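Local coordinates for NAD-dependent protein deacylase 2 (Archaeoglobus fulgidus, PDB 4TWJ) that catalyses NAD-dependent removal of acyl groups from protein lysines, deacetylating the archaeal chromatin protein Alba and so raising its affinity for DNA, at residues A[127-132]-A[151-156]; A[51-56]-A[162-167]; A[113-118]-A[175-180]; A[24-29]-A[99-104]. One frame throughout, in Å; residues are numbered along the deposited sequence.

Interaction 1 (A[127-132]-A[151-156]); sequences LDCHET and RKCGSY. With ZN (zinc ion), chain C.
Cys129 brings its sulphur up beside that of Cys153, SG to SG 3.9 Å, because both bind the same zinc ion; Cys129 SG and Cys153 SG each lie 2.3 Å from the metal. The two side chains are alike in conformation: SG sits between the backbone N and the carbonyl carbon in Cys129 (chi1 81°) and in Cys153 (chi1 80°). Each thiolate also takes a weak bond from a backbone N-H two residues on, that of Glu131 for Cys129 and that of Ser155 for Cys153. A hydrogen bond and a salt bridge flank the metal. Ser155 OG donates to Asp128 OD1 at 2.6 Å, on the anti side of the carboxylate, and is also hydrogen-bonded to Tyr157 N, so one small hydroxyl ties the facing loop to its own. The long, flexible Lys152 crosses Glu131 at about a right angle, and its NZ forms a salt bridge with Glu131 OE1 at 2.7 Å, 33° out of the carboxylate plane. Water 1 links this NZ to Glu131 OE2, as suits a pair at the surface. With Cys126 and Cys150 completing the site, these paired CxxC loops form the four-cysteine zinc module of the sirtuin small domain.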
loop_
_atom_site.group_PDB
_atom_site.type_symbol
_atom_site.label_atom_id
_atom_site.label_comp_id
_atom_site.label_asym_id
_atom_site.label_seq_id
_atom_site.Cartn_x
_atom_site.Cartn_y
_atom_site.Cartn_z
ATOM N N LEU A 127 7.538 23.782 -1.353
ATOM C CA LEU A 127 8.372 23.762 -2.558
ATOM C C LEU A 127 9.076 25.090 -2.838
ATOM O O LEU A 127 10.057 25.119 -3.586
ATOM C CB LEU A 127 7.544 23.366 -3.783
ATOM C CG LEU A 127 6.813 22.022 -3.732
ATOM C CD1 LEU A 127 6.228 21.707 -5.102
ATOM C CD2 LEU A 127 7.723 20.894 -3.270
ATOM N N ASP A 128 8.585 26.180 -2.252
ATOM C CA ASP A 128 9.165 27.503 -2.481
ATOM C C ASP A 128 10.319 27.839 -1.533
ATOM O O ASP A 128 11.393 28.229 -1.993
ATOM C CB ASP A 128 8.084 28.587 -2.412
ATOM C CG ASP A 128 7.212 28.624 -3.659
ATOM O OD1 ASP A 128 5.981 28.733 -3.514
ATOM O OD2 ASP A 128 7.756 28.544 -4.784
ATOM N N CYS A 129 10.106 27.701 -0.224
ATOM C CA CYS A 129 11.142 28.044 0.763
ATOM C C CYS A 129 11.754 26.829 1.476
ATOM O O CYS A 129 12.651 26.990 2.305
ATOM C CB CYS A 129 10.587 29.028 1.795
ATOM S SG CYS A 129 9.603 28.269 3.106
ATOM N N HIS A 130 11.262 25.629 1.157
ATOM C CA HIS A 130 11.837 24.356 1.631
ATOM C C HIS A 130 11.626 24.086 3.131
ATOM O O HIS A 130 12.280 23.219 3.717
ATOM C CB HIS A 130 13.320 24.258 1.242
ATOM C CG HIS A 130 13.604 24.720 -0.154
ATOM N ND1 HIS A 130 13.295 23.966 -1.266
ATOM C CD2 HIS A 130 14.149 25.871 -0.620
ATOM C CE1 HIS A 130 13.644 24.628 -2.355
ATOM N NE2 HIS A 130 14.164 25.786 -1.991
ATOM N N GLU A 131 10.687 24.806 3.738
ATOM C CA GLU A 131 10.285 24.551 5.120
ATOM C C GLU A 131 9.696 23.146 5.233
ATOM O O GLU A 131 9.016 22.685 4.314
ATOM C CB GLU A 131 9.241 25.580 5.562
ATOM C CG GLU A 131 9.017 25.665 7.059
ATOM C CD GLU A 131 10.173 26.303 7.818
ATOM O OE1 GLU A 131 11.182 26.703 7.208
ATOM O OE2 GLU A 131 10.068 26.401 9.052
ATOM N N THR A 132 9.959 22.472 6.349
ATOM C CA THR A 132 9.446 21.119 6.575
ATOM C C THR A 132 8.361 21.100 7.646
ATOM O O THR A 132 8.363 21.922 8.565
ATOM C CB THR A 132 10.569 20.138 6.964
ATOM O OG1 THR A 132 11.130 20.519 8.226
ATOM C CG2 THR A 132 11.655 20.135 5.908
ATOM N N ARG A 151 3.500 28.315 6.571
ATOM C CA ARG A 151 3.415 29.384 7.564
ATOM C C ARG A 151 4.563 30.384 7.424
ATOM O O ARG A 151 4.381 31.578 7.674
ATOM C CB ARG A 151 3.381 28.808 8.979
ATOM C CG ARG A 151 3.209 29.866 10.065
ATOM C CD ARG A 151 2.994 29.232 11.426
ATOM N NE ARG A 151 1.670 28.615 11.560
ATOM C CZ ARG A 151 0.633 29.136 12.220
ATOM N NH1 ARG A 151 -0.512 28.462 12.280
ATOM N NH2 ARG A 151 0.716 30.312 12.833
ATOM N N LYS A 152 5.737 29.909 7.024
ATOM C CA LYS A 152 6.890 30.796 6.894
ATOM C C LYS A 152 6.691 31.813 5.770
ATOM O O LYS A 152 6.775 33.018 6.005
ATOM C CB LYS A 152 8.180 30.005 6.665
ATOM C CG LYS A 152 9.409 30.892 6.512
ATOM C CD LYS A 152 10.704 30.101 6.591
ATOM C CE LYS A 152 11.082 29.780 8.026
ATOM N NZ LYS A 152 12.354 29.015 8.096
ATOM N N CYS A 153 6.420 31.328 4.559
ATOM C CA CYS A 153 6.416 32.191 3.371
ATOM C C CYS A 153 5.035 32.415 2.736
ATOM O O CYS A 153 4.899 33.260 1.844
ATOM C CB CYS A 153 7.385 31.634 2.331
ATOM S SG CYS A 153 6.738 30.264 1.347
ATOM N N GLY A 154 4.028 31.671 3.188
ATOM C CA GLY A 154 2.648 31.845 2.717
ATOM C C GLY A 154 2.283 31.036 1.484
ATOM O O GLY A 154 1.153 31.112 1.011
ATOM N N SER A 155 3.226 30.245 0.973
ATOM C CA SER A 155 3.029 29.522 -0.287
ATOM C C SER A 155 1.844 28.560 -0.257
ATOM O O SER A 155 1.503 27.996 0.787
ATOM C CB SER A 155 4.292 28.744 -0.664
ATOM O OG SER A 155 4.114 28.015 -1.869
ATOM N N TYR A 156 1.233 28.382 -1.426
ATOM C CA TYR A 156 0.211 27.363 -1.637
ATOM C C TYR A 156 0.832 25.998 -1.970
ATOM O O TYR A 156 0.102 25.024 -2.143
ATOM C CB TYR A 156 -0.716 27.777 -2.793
ATOM C CG TYR A 156 -1.813 28.753 -2.424
ATOM C CD1 TYR A 156 -3.133 28.326 -2.284
ATOM C CD2 TYR A 156 -1.541 30.104 -2.234
ATOM C CE1 TYR A 156 -4.145 29.213 -1.952
ATOM C CE2 TYR A 156 -2.546 30.996 -1.906
ATOM C CZ TYR A 156 -3.847 30.546 -1.766
ATOM O OH TYR A 156 -4.852 31.430 -1.440
HETATM ZN ZN ZN C . 7.421 28.245 2.317
HETATM O O HOH W 1 11.939 27.709 10.710
#

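Interaction 2 (A[51-56]-A[162-167]); sequences ASISGF and VVLFGE
Leu164 packs against residues 51-56 where a loop of the sirtuin substrate site meets the start of helix 53-58 through a single beta bridge, Ser52 with Phe165. Two backbone bonds make the bridge: Phe165 N donates to Ala51 O at 2.9 Å, and Ile53 N donates to Phe165 O, also at 2.9 Å. Leu164 CB rests 3.5 Å from Ala51 O and also near Ile53 N; CG stands anti to the carbonyl carbon, beside the backbone N (chi1 -60°). CD2 lies near Ala51 O, whereas CD1 lies between Phe56 CB and Ser52 O, 3.8 Å from Phe56 CB, so a branched aliphatic chain suits this corner. Phe165 presents the edge of its ring to Ala51 O, in plane, and itself packs on the modified side chain of the bound peptide. Gly166 occupies the third position of a type II turn; at its phi of 92° a CB would press on the carbonyl O of Phe165, and it would also lie close to Ile53 CG2. From the far end of that turn Glu167 crosses Ile53 at about a right angle, CG lying 3.7 Å from Ile53 CB. Glu167 OE2 takes the Leu164 N-H at 2.9 Å through its anti lone pair, nearly straight at 170°, and forms a salt bridge with Lys159. An alanine in place of Glu167 would probably strip this cover from Ile53 and leave Leu164 N without its acceptor and Lys159 without its salt-bridge mate. Across the bridge Ser52 OG, also hydrogen-bonded to Glu48 O, caps the helix by accepting from Gly55 N at 3.0 Å.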
loop_
_atom_site.group_PDB
_atom_site.type_symbol
_atom_site.label_atom_id
_atom_site.label_comp_id
_atom_site.label_asym_id
_atom_site.label_seq_id
_atom_site.Cartn_x
_atom_site.Cartn_y
_atom_site.Cartn_z
ATOM N N ALA A 51 -3.653 14.083 -8.955
ATOM C CA ALA A 51 -2.663 13.248 -8.263
ATOM C C ALA A 51 -1.303 13.113 -8.961
ATOM O O ALA A 51 -0.554 12.179 -8.668
ATOM C CB ALA A 51 -3.258 11.867 -8.011
ATOM N N SER A 52 -0.973 14.046 -9.850
ATOM C CA SER A 52 0.314 14.033 -10.552
ATOM C C SER A 52 1.160 15.250 -10.183
ATOM O O SER A 52 0.636 16.268 -9.717
ATOM C CB SER A 52 0.101 13.991 -12.068
ATOM O OG SER A 52 -0.300 15.256 -12.573
ATOM N N ILE A 53 2.467 15.145 -10.405
ATOM C CA ILE A 53 3.388 16.236 -10.089
ATOM C C ILE A 53 3.153 17.453 -10.992
ATOM O O ILE A 53 3.221 18.591 -10.519
ATOM C CB ILE A 53 4.874 15.787 -10.114
ATOM C CG1 ILE A 53 5.794 16.911 -9.618
ATOM C CG2 ILE A 53 5.304 15.316 -11.498
ATOM C CD1 ILE A 53 5.518 17.353 -8.198
ATOM N N SER A 54 2.855 17.225 -12.270
ATOM C CA SER A 54 2.526 18.336 -13.169
ATOM C C SER A 54 1.237 19.025 -12.711
ATOM O O SER A 54 1.134 20.252 -12.756
ATOM C CB SER A 54 2.406 17.862 -14.623
ATOM O OG SER A 54 1.436 16.842 -14.758
ATOM N N GLY A 55 0.266 18.234 -12.261
ATOM C CA GLY A 55 -0.981 18.771 -11.717
ATOM C C GLY A 55 -0.743 19.592 -10.464
ATOM O O GLY A 55 -1.274 20.703 -10.319
ATOM N N PHE A 56 0.059 19.050 -9.552
ATOM C CA PHE A 56 0.381 19.751 -8.308
ATOM C C PHE A 56 1.091 21.083 -8.561
ATOM O O PHE A 56 0.812 22.074 -7.885
ATOM C CB PHE A 56 1.242 18.874 -7.391
ATOM C CG PHE A 56 1.463 19.472 -6.033
ATOM C CD1 PHE A 56 0.552 19.254 -5.008
ATOM C CD2 PHE A 56 2.566 20.272 -5.786
ATOM C CE1 PHE A 56 0.744 19.817 -3.761
ATOM C CE2 PHE A 56 2.763 20.841 -4.535
ATOM C CZ PHE A 56 1.851 20.613 -3.526
ATOM N N VAL A 162 4.761 12.283 -0.520
ATOM C CA VAL A 162 4.065 11.222 -1.216
ATOM C C VAL A 162 4.584 11.247 -2.641
ATOM O O VAL A 162 4.837 12.318 -3.194
ATOM C CB VAL A 162 2.544 11.479 -1.205
ATOM C CG1 VAL A 162 1.814 10.609 -2.224
ATOM C CG2 VAL A 162 1.987 11.258 0.193
ATOM N N VAL A 163 4.752 10.070 -3.230
ATOM C CA VAL A 163 5.104 9.971 -4.637
ATOM C C VAL A 163 3.835 10.204 -5.447
ATOM O O VAL A 163 2.917 9.387 -5.411
ATOM C CB VAL A 163 5.684 8.585 -4.978
ATOM C CG1 VAL A 163 6.028 8.499 -6.460
ATOM C CG2 VAL A 163 6.916 8.302 -4.129
ATOM N N LEU A 164 3.778 11.326 -6.161
ATOM C CA LEU A 164 2.673 11.590 -7.071
ATOM C C LEU A 164 2.975 10.940 -8.409
ATOM O O LEU A 164 4.125 10.615 -8.700
ATOM C CB LEU A 164 2.482 13.095 -7.271
ATOM C CG LEU A 164 2.168 13.882 -6.000
ATOM C CD1 LEU A 164 2.042 15.365 -6.323
ATOM C CD2 LEU A 164 0.906 13.358 -5.343
ATOM N N PHE A 165 1.945 10.754 -9.227
ATOM C CA PHE A 165 2.162 10.259 -10.584
ATOM C C PHE A 165 3.142 11.182 -11.304
ATOM O O PHE A 165 3.067 12.404 -11.177
ATOM C CB PHE A 165 0.842 10.128 -11.344
ATOM C CG PHE A 165 0.036 8.926 -10.937
ATOM C CD1 PHE A 165 0.246 7.698 -11.548
ATOM C CD2 PHE A 165 -0.917 9.013 -9.929
ATOM C CE1 PHE A 165 -0.483 6.580 -11.169
ATOM C CE2 PHE A 165 -1.651 7.901 -9.548
ATOM C CZ PHE A 165 -1.433 6.680 -10.166
ATOM N N GLY A 166 4.096 10.583 -12.011
ATOM C CA GLY A 166 5.137 11.331 -12.708
ATOM C C GLY A 166 6.411 11.553 -11.910
ATOM O O GLY A 166 7.367 12.127 -12.434
ATOM N N GLU A 167 6.440 11.098 -10.656
ATOM C CA GLU A 167 7.640 11.186 -9.821
ATOM C C GLU A 167 8.296 9.819 -9.666
ATOM O O GLU A 167 7.608 8.802 -9.650
ATOM C CB GLU A 167 7.297 11.713 -8.427
ATOM C CG GLU A 167 6.722 13.115 -8.412
ATOM C CD GLU A 167 6.727 13.721 -7.024
ATOM O OE1 GLU A 167 7.613 14.560 -6.740
ATOM O OE2 GLU A 167 5.861 13.349 -6.211
#

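Interaction 3 (A[113-118]-A[175-180]); sequences RVLELH and FEAIEE
Leu117, which meets Ala177 across the contact, lays its CB over one face of the His118 ring, 4.1 Å above the plane and offset toward the rim. On the helix, the Phe175 ring has Glu179 CG over one face, 3.6 Å above the plane, and Glu176 OE1 at its edge. Neither ring enters the interface, which is aliphatic. Leu115 carries most of it from strand 114-116: its CD1 settles on the backbone of the helix, 3.7 Å from Ala177 N, while its CD2 reaches Glu176 CB at 3.9 Å. Leu117 CD2 comes to Ala177 CB at 3.8 Å from just past the strand. A small alanine suits this position, since it lets two leucines close on the helix. Glu180 lends only its aliphatic CG, 4.1 Å from Leu115 CD1, while its OE1 is hydrogen-bonded to His17. The short axes of strand 114-116 and helix 175-180 pass 9.2 Å apart at -127°. Leu202 also touches both Leu117 and Ala177, extending the apolar layer. Beyond the strand the chain runs through Leu117 directly into His118, the predicted proton acceptor. Helix 171-182 thus packs on an edge strand of the parallel sheet, the alpha/beta layering of the Rossmann-type sirtuin domain.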
loop_
_atom_site.group_PDB
_atom_site.type_symbol
_atom_site.label_atom_id
_atom_site.label_comp_id
_atom_site.label_asym_id
_atom_site.label_seq_id
_atom_site.Cartn_x
_atom_site.Cartn_y
_atom_site.Cartn_z
ATOM N N ARG A 113 7.548 -3.918 9.761
ATOM C CA ARG A 113 8.327 -3.937 8.527
ATOM C C ARG A 113 7.454 -3.534 7.341
ATOM O O ARG A 113 7.009 -4.386 6.573
ATOM C CB ARG A 113 8.930 -5.323 8.302
ATOM N N VAL A 114 7.216 -2.231 7.205
ATOM C CA VAL A 114 6.363 -1.689 6.143
ATOM C C VAL A 114 7.193 -0.853 5.170
ATOM O O VAL A 114 7.855 0.109 5.571
ATOM C CB VAL A 114 5.221 -0.820 6.719
ATOM C CG1 VAL A 114 4.354 -0.248 5.605
ATOM C CG2 VAL A 114 4.375 -1.630 7.693
ATOM N N LEU A 115 7.159 -1.233 3.895
ATOM C CA LEU A 115 7.853 -0.504 2.839
ATOM C C LEU A 115 6.853 0.352 2.064
ATOM O O LEU A 115 6.029 -0.163 1.301
ATOM C CB LEU A 115 8.579 -1.480 1.908
ATOM C CG LEU A 115 9.682 -2.304 2.579
ATOM C CD1 LEU A 115 10.189 -3.399 1.651
ATOM C CD2 LEU A 115 10.830 -1.409 3.028
ATOM N N GLU A 116 6.923 1.663 2.288
ATOM C CA GLU A 116 5.993 2.617 1.686
ATOM C C GLU A 116 6.516 3.082 0.330
ATOM O O GLU A 116 7.274 4.054 0.231
ATOM C CB GLU A 116 5.762 3.804 2.629
ATOM C CG GLU A 116 5.019 3.417 3.898
ATOM C CD GLU A 116 4.841 4.574 4.859
ATOM O OE1 GLU A 116 3.703 4.781 5.325
ATOM O OE2 GLU A 116 5.838 5.268 5.149
ATOM N N LEU A 117 6.108 2.367 -0.713
ATOM C CA LEU A 117 6.567 2.640 -2.071
ATOM C C LEU A 117 6.272 4.059 -2.523
ATOM O O LEU A 117 7.048 4.641 -3.276
ATOM C CB LEU A 117 5.909 1.677 -3.058
ATOM C CG LEU A 117 6.263 0.198 -2.916
ATOM C CD1 LEU A 117 5.462 -0.599 -3.936
ATOM C CD2 LEU A 117 7.753 -0.046 -3.080
ATOM N N HIS A 118 5.148 4.604 -2.074
ATOM C CA HIS A 118 4.715 5.925 -2.514
ATOM C C HIS A 118 4.754 6.958 -1.398
ATOM O O HIS A 118 4.095 8.000 -1.490
ATOM C CB HIS A 118 3.322 5.823 -3.118
ATOM C CG HIS A 118 3.259 4.918 -4.307
ATOM N ND1 HIS A 118 2.164 4.136 -4.594
ATOM C CD2 HIS A 118 4.169 4.664 -5.279
ATOM C CE1 HIS A 118 2.395 3.446 -5.698
ATOM N NE2 HIS A 118 3.605 3.749 -6.133
ATOM N N PHE A 175 14.543 -0.393 -3.618
ATOM C CA PHE A 175 15.562 -1.454 -3.553
ATOM C C PHE A 175 15.160 -2.536 -2.560
ATOM O O PHE A 175 15.207 -3.725 -2.875
ATOM C CB PHE A 175 16.936 -0.884 -3.163
ATOM C CG PHE A 175 17.995 -1.937 -2.921
ATOM C CD1 PHE A 175 18.336 -2.325 -1.629
ATOM C CD2 PHE A 175 18.649 -2.538 -3.988
ATOM C CE1 PHE A 175 19.306 -3.291 -1.407
ATOM C CE2 PHE A 175 19.623 -3.505 -3.774
ATOM C CZ PHE A 175 19.951 -3.882 -2.481
ATOM N N GLU A 176 14.754 -2.129 -1.361
ATOM C CA GLU A 176 14.375 -3.094 -0.331
ATOM C C GLU A 176 13.188 -3.934 -0.791
ATOM O O GLU A 176 13.153 -5.140 -0.559
ATOM C CB GLU A 176 14.046 -2.398 0.995
ATOM C CG GLU A 176 15.257 -1.804 1.699
ATOM C CD GLU A 176 16.280 -2.847 2.117
ATOM O OE1 GLU A 176 17.493 -2.568 1.993
ATOM O OE2 GLU A 176 15.880 -3.939 2.566
ATOM N N ALA A 177 12.224 -3.292 -1.444
ATOM C CA ALA A 177 11.031 -3.985 -1.931
ATOM C C ALA A 177 11.388 -4.994 -3.020
ATOM O O ALA A 177 10.852 -6.104 -3.040
ATOM C CB ALA A 177 10.004 -2.986 -2.442
ATOM N N ILE A 178 12.280 -4.602 -3.925
ATOM C CA ILE A 178 12.787 -5.519 -4.955
ATOM C C ILE A 178 13.488 -6.721 -4.317
ATOM O O ILE A 178 13.261 -7.868 -4.715
ATOM C CB ILE A 178 13.750 -4.802 -5.926
ATOM C CG1 ILE A 178 12.968 -3.828 -6.808
ATOM C CG2 ILE A 178 14.504 -5.807 -6.797
ATOM C CD1 ILE A 178 13.831 -2.814 -7.527
ATOM N N GLU A 179 14.333 -6.458 -3.326
ATOM C CA GLU A 179 15.031 -7.531 -2.617
ATOM C C GLU A 179 14.072 -8.482 -1.903
ATOM O O GLU A 179 14.288 -9.698 -1.900
ATOM C CB GLU A 179 16.046 -6.949 -1.635
ATOM C CG GLU A 179 17.224 -6.294 -2.328
ATOM C CD GLU A 179 17.996 -7.281 -3.174
ATOM O OE1 GLU A 179 18.472 -8.283 -2.606
ATOM O OE2 GLU A 179 18.109 -7.064 -4.397
ATOM N N GLU A 180 13.015 -7.933 -1.309
ATOM C CA GLU A 180 11.970 -8.760 -0.709
ATOM C C GLU A 180 11.299 -9.646 -1.758
ATOM O O GLU A 180 11.142 -10.848 -1.547
ATOM C CB GLU A 180 10.927 -7.892 0.001
ATOM C CG GLU A 180 11.415 -7.307 1.319
ATOM C CD GLU A 180 11.767 -8.372 2.340
ATOM O OE1 GLU A 180 11.014 -9.355 2.470
ATOM O OE2 GLU A 180 12.809 -8.231 3.008
#

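Interaction 4 (A[24-29]-A[99-104]); sequences AGISAE and TQNIDM. With ACT (acetate ion), chain E; ACT (acetate ion), chain F.
Ala24 opens the contact with its N 3.2 Å from Asn101 OD1, at too poor an angle for a hydrogen bond; its N-H goes instead to an acetate ion. Its carbonyl oxygen accepts from both Ser27 N and Ala28 N, which curls residues 24-28 into a helix-like turn. Ile26 crosses Asn101 at about a right angle, setting CG2 3.5 Å from ND2, and its backbone O is hydrogen-bonded to Asn79. Ser27 then turns OG toward the facing loop, anti to its own carbonyl carbon (chi1 -65°), and donates to the syn lone pair of Asp103 OD1, at 2.5 Å. The same OG accepts from water 2 at 2.7 Å, and that water takes a hydrogen from Asn101 ND2 at 2.9 Å. Asn101 ND2 is also hydrogen-bonded to Gly23 O, so an amide suits a place that needs two N-H donors. Asp103 OD2 is bonded to Leu105 N at the start of helix 105-108; an alanine in place of Asp103 would probably leave the Ser27 hydroxyl without its acceptor and less fixed in rotation, and the Leu105 N-H without its mate. Residues of both segments bind NAD+. Ser27, Asn101 and Asp103 thus brace the two loops, while acetates, probably from the crystallisation liquor, take the Ala24 and Ile102 N-H groups, consistent with a pocket shaped to receive polar groups of the cofactor.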
loop_
_atom_site.group_PDB
_atom_site.type_symbol
_atom_site.label_atom_id
_atom_site.label_comp_id
_atom_site.label_asym_id
_atom_site.label_seq_id
_atom_site.Cartn_x
_atom_site.Cartn_y
_atom_site.Cartn_z
ATOM N N ALA A 24 -4.900 0.228 -2.853
ATOM C CA ALA A 24 -6.026 1.025 -2.351
ATOM C C ALA A 24 -7.256 0.215 -1.939
ATOM O O ALA A 24 -8.070 0.700 -1.147
ATOM C CB ALA A 24 -6.418 2.080 -3.376
ATOM N N GLY A 25 -7.394 -1.000 -2.465
ATOM C CA GLY A 25 -8.529 -1.868 -2.141
ATOM C C GLY A 25 -8.684 -2.178 -0.661
ATOM O O GLY A 25 -9.795 -2.438 -0.190
ATOM N N ILE A 26 -7.573 -2.151 0.074
ATOM C CA ILE A 26 -7.574 -2.415 1.517
ATOM C C ILE A 26 -7.846 -1.142 2.347
ATOM O O ILE A 26 -8.204 -1.226 3.526
ATOM C CB ILE A 26 -6.232 -3.070 1.933
ATOM C CG1 ILE A 26 -6.390 -3.909 3.202
ATOM C CG2 ILE A 26 -5.134 -2.028 2.105
ATOM C CD1 ILE A 26 -5.114 -4.616 3.616
ATOM N N SER A 27 -7.679 0.027 1.728
ATOM C CA SER A 27 -7.846 1.317 2.406
ATOM C C SER A 27 -9.207 1.971 2.156
ATOM O O SER A 27 -9.648 2.803 2.952
ATOM C CB SER A 27 -6.750 2.289 1.960
ATOM O OG SER A 27 -5.467 1.847 2.374
ATOM N N ALA A 28 -9.859 1.614 1.052
ATOM C CA ALA A 28 -11.109 2.260 0.646
ATOM C C ALA A 28 -12.335 1.495 1.143
ATOM O O ALA A 28 -12.372 0.262 1.085
ATOM C CB ALA A 28 -11.159 2.400 -0.867
ATOM N N GLU A 29 -13.325 2.244 1.630
ATOM C CA GLU A 29 -14.640 1.711 2.018
ATOM C C GLU A 29 -15.327 2.647 3.009
ATOM O O GLU A 29 -14.671 3.295 3.825
ATOM C CB GLU A 29 -14.531 0.311 2.627
ATOM N N THR A 99 3.635 -1.629 0.444
ATOM C CA THR A 99 2.362 -0.962 0.190
ATOM C C THR A 99 2.478 0.216 -0.770
ATOM O O THR A 99 3.474 0.940 -0.778
ATOM C CB THR A 99 1.660 -0.512 1.495
ATOM O OG1 THR A 99 0.332 -0.073 1.186
ATOM C CG2 THR A 99 2.419 0.611 2.187
ATOM N N GLN A 100 1.430 0.383 -1.566
ATOM C CA GLN A 100 1.279 1.523 -2.454
ATOM C C GLN A 100 0.549 2.659 -1.743
ATOM O O GLN A 100 0.433 3.753 -2.290
ATOM C CB GLN A 100 0.478 1.114 -3.691
ATOM C CG GLN A 100 1.125 0.010 -4.510
ATOM C CD GLN A 100 0.305 -0.382 -5.721
ATOM O OE1 GLN A 100 0.263 0.340 -6.713
ATOM N NE2 GLN A 100 -0.348 -1.533 -5.652
ATOM N N ASN A 101 0.053 2.386 -0.536
ATOM C CA ASN A 101 -0.820 3.313 0.186
ATOM C C ASN A 101 -0.049 4.314 1.033
ATOM O O ASN A 101 1.047 4.026 1.501
ATOM C CB ASN A 101 -1.786 2.529 1.077
ATOM C CG ASN A 101 -2.582 1.497 0.306
ATOM O OD1 ASN A 101 -2.861 1.671 -0.879
ATOM N ND2 ASN A 101 -2.944 0.408 0.976
ATOM N N ILE A 102 -0.652 5.484 1.244
ATOM C CA ILE A 102 0.022 6.605 1.904
ATOM C C ILE A 102 -0.611 6.964 3.249
ATOM O O ILE A 102 -0.240 7.969 3.860
ATOM C CB ILE A 102 0.032 7.857 0.996
ATOM C CG1 ILE A 102 -1.393 8.317 0.658
ATOM C CG2 ILE A 102 0.811 7.565 -0.279
ATOM C CD1 ILE A 102 -1.465 9.734 0.126
ATOM N N ASP A 103 -1.531 6.117 3.707
ATOM C CA ASP A 103 -2.378 6.395 4.873
ATOM C C ASP A 103 -1.838 5.841 6.193
ATOM O O ASP A 103 -2.431 6.079 7.246
ATOM C CB ASP A 103 -3.791 5.838 4.631
ATOM C CG ASP A 103 -3.789 4.365 4.231
ATOM O OD1 ASP A 103 -4.633 3.978 3.404
ATOM O OD2 ASP A 103 -2.942 3.595 4.723
ATOM N N MET A 104 -0.739 5.085 6.130
ATOM C CA MET A 104 -0.072 4.528 7.317
ATOM C C MET A 104 -0.941 3.585 8.161
ATOM O O MET A 104 -0.647 3.358 9.335
ATOM C CB MET A 104 0.485 5.654 8.199
ATOM C CG MET A 104 1.382 6.629 7.457
ATOM S SD MET A 104 1.935 7.978 8.514
ATOM C CE MET A 104 3.149 7.138 9.520
HETATM C C ACT E . -3.969 5.398 -0.302
HETATM O O ACT E . -3.798 5.419 0.933
HETATM O OXT ACT E . -3.070 5.755 -1.094
HETATM C CH3 ACT E . -5.284 4.932 -0.851
HETATM C C ACT F . -5.457 -0.271 -6.811
HETATM O O ACT F . -5.162 -0.830 -7.887
HETATM O OXT ACT F . -4.583 0.229 -6.073
HETATM C CH3 ACT F . -6.896 -0.206 -6.397
HETATM O O HOH W 2 -3.781 0.291 3.776
#

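Interaction 4 is the buried contact, polar and water-bridged, at the cofactor site near the centre of the chain; interaction 3, about 15 Å away between centres, is aliphatic packing on the same parallel sheet. The two touch where His118 ND1 meets Gln100 O and where strand ends 94-99 and 114-116 pair. Interaction 2, partly buried, mixes backbone bonds with apolar cover, and joins this core through Val163 N and His118 O and through Val162 and Ile102. Interaction 1 is a surface contact far from the parallel sheet, held by metal and charge rather than by packing; it meets interaction 2 through Leu127 and Phe56.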